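PDB 2HC9: leucine aminopeptidase 1, which releases N-terminal amino acids, preferably leucine, from peptides as a zinc-dependent M17 aminopeptidase and probably serves as a digestive enzyme. Local coordinates for residues A[243-248]-A[481-486]. The protein carries 1 engineered substitution. Residues are numbered along the deposited sequence; the frame is centred on the assembly and turned at random.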
loop_
_atom_site.group_PDB
_atom_site.type_symbol
_atom_site.label_atom_id
_atom_site.label_comp_id
_atom_site.label_asym_id
_atom_site.label_seq_id
_atom_site.Cartn_x
_atom_site.Cartn_y
_atom_site.Cartn_z
ATOM N N SER A 243 21.566 44.832 27.917
ATOM C CA SER A 243 21.514 44.649 26.461
ATOM C C SER A 243 20.118 45.056 25.983
ATOM O O SER A 243 19.135 44.922 26.714
ATOM C CB SER A 243 21.804 43.190 26.086
ATOM O OG SER A 243 20.795 42.326 26.597
ATOM N N THR A 244 20.030 45.563 24.762
ATOM C CA THR A 244 18.726 45.944 24.230
ATOM C C THR A 244 17.935 44.729 23.740
ATOM O O THR A 244 16.709 44.701 23.867
ATOM C CB THR A 244 18.852 47.008 23.131
ATOM O OG1 THR A 244 19.613 46.489 22.044
ATOM C CG2 THR A 244 19.596 48.194 23.657
ATOM N N GLU A 245 18.642 43.739 23.195
ATOM C CA GLU A 245 18.016 42.476 22.736
ATOM C C GLU A 245 18.189 41.307 23.703
ATOM O O GLU A 245 19.151 41.238 24.483
ATOM C CB GLU A 245 18.548 42.057 21.357
ATOM C CG GLU A 245 18.488 43.147 20.270
ATOM C CD GLU A 245 17.083 43.679 19.979
ATOM O OE1 GLU A 245 16.083 42.982 20.267
ATOM O OE2 GLU A 245 16.986 44.814 19.451
ATOM N N HIS A 246 17.255 40.364 23.628
ATOM C CA HIS A 246 17.269 39.186 24.471
ATOM C C HIS A 246 16.800 38.062 23.559
ATOM O O HIS A 246 15.610 37.959 23.261
ATOM C CB HIS A 246 16.305 39.377 25.660
ATOM C CG HIS A 246 16.800 40.391 26.637
ATOM N ND1 HIS A 246 16.611 41.743 26.451
ATOM C CD2 HIS A 246 17.558 40.262 27.748
ATOM C CE1 HIS A 246 17.196 42.403 27.433
ATOM N NE2 HIS A 246 17.779 41.530 28.232
ATOM N N ILE A 247 17.766 37.300 23.043
ATOM C CA ILE A 247 17.527 36.423 21.887
ATOM C C ILE A 247 17.658 34.975 22.353
ATOM O O ILE A 247 18.616 34.639 23.049
ATOM C CB ILE A 247 18.559 36.716 20.748
ATOM C CG1 ILE A 247 18.445 38.184 20.288
ATOM C CG2 ILE A 247 18.387 35.738 19.589
ATOM C CD1 ILE A 247 19.668 38.713 19.542
ATOM N N ALA A 248 16.686 34.128 21.999
ATOM C CA ALA A 248 16.771 32.696 22.313
ATOM C C ALA A 248 16.875 31.898 21.029
ATOM O O ALA A 248 16.162 32.173 20.051
ATOM C CB ALA A 248 15.567 32.241 23.111
ATOM N N GLY A 481 25.259 38.511 13.267
ATOM C CA GLY A 481 26.674 38.922 13.289
ATOM C C GLY A 481 26.924 40.410 13.498
ATOM O O GLY A 481 28.022 40.799 13.891
ATOM N N LYS A 482 25.913 41.242 13.273
ATOM C CA LYS A 482 26.030 42.691 13.563
ATOM C C LYS A 482 26.283 42.969 15.056
ATOM O O LYS A 482 26.742 44.040 15.412
ATOM C CB LYS A 482 24.783 43.454 13.092
ATOM C CG LYS A 482 23.516 43.101 13.884
ATOM C CD LYS A 482 22.253 43.532 13.168
ATOM C CE LYS A 482 21.637 44.726 13.863
ATOM N NZ LYS A 482 20.282 45.057 13.319
ATOM N N TYR A 483 25.988 41.997 15.921
ATOM C CA TYR A 483 26.235 42.130 17.353
ATOM C C TYR A 483 27.592 41.578 17.803
ATOM O O TYR A 483 27.895 41.578 19.003
ATOM C CB TYR A 483 25.141 41.445 18.148
ATOM C CG TYR A 483 23.747 41.925 17.830
ATOM C CD1 TYR A 483 23.377 43.258 18.040
ATOM C CD2 TYR A 483 22.784 41.039 17.356
ATOM C CE1 TYR A 483 22.063 43.703 17.751
ATOM C CE2 TYR A 483 21.479 41.467 17.077
ATOM C CZ TYR A 483 21.132 42.795 17.282
ATOM O OH TYR A 483 19.839 43.212 17.002
ATOM N N THR A 484 28.378 41.086 16.847
ATOM C CA THR A 484 29.736 40.608 17.122
ATOM C C THR A 484 30.770 41.679 16.794
ATOM O O THR A 484 30.441 42.743 16.237
ATOM C CB THR A 484 30.098 39.372 16.274
ATOM O OG1 THR A 484 30.252 39.768 14.906
ATOM C CG2 THR A 484 29.009 38.287 16.393
ATOM N N SER A 485 32.030 41.363 17.107
ATOM C CA SER A 485 33.144 42.211 16.747
ATOM C C SER A 485 33.691 41.926 15.363
ATOM O O SER A 485 34.718 42.498 15.004
ATOM C CB SER A 485 34.283 42.059 17.765
ATOM O OG SER A 485 34.722 40.708 17.835
ATOM N N VAL A 486 33.045 41.049 14.583
ATOM C CA VAL A 486 33.671 40.575 13.344
ATOM C C VAL A 486 33.450 41.561 12.199
ATOM O O VAL A 486 32.312 41.799 11.821
ATOM C CB VAL A 486 33.149 39.171 12.929
ATOM C CG1 VAL A 486 33.955 38.644 11.738
ATOM C CG2 VAL A 486 33.272 38.183 14.106
HETATM O O HOH W 1 19.147 45.708 18.202
#
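Glu245 and Tyr483 have the nearest CA atoms across the two segments, 9.8 Å apart. No hydrogen bond links the segments directly. Residues 243-248 lead from a loop into strand 246-254. Residues 481-486 begin with a 3-10 turn and continue as loop. Tyr483 bridges the gap with its ring. Its CG lies anti to the carbonyl carbon (chi1 -56°), and the ring reaches toward the strand. Glu245 bends at chi2 (-59°) and crosses the tyrosine at about a right angle. Glu245 CG sits 3.5 Å from Tyr483 OH. One water joins the two polar ends: it donates to Glu245 OE2 at 2.7 Å and hydrogen-bonds Tyr483 OH at 2.9 Å. Tyr483 OH also hydrogen-bonds a glycerol, probably from the crystallisation liquor. Ile247 CD1 packs obliquely against Tyr483 CE2 at 4.1 Å. With an alanine in place of Glu245, the water would probably lose its carboxylate acceptor and Tyr483 OH the CG packed against it. Beyond the ring, Thr484 OG1 accepts from Val486 N, an ST turn, and also donates to Gly481 O at 2.7 Å. This structural packing, away from the two-zinc site, joins the entry to strand 246-254, parallel between strands 297-307 and 356-361 in the M17 catalytic-domain sheet, to the loop following helix 473-480.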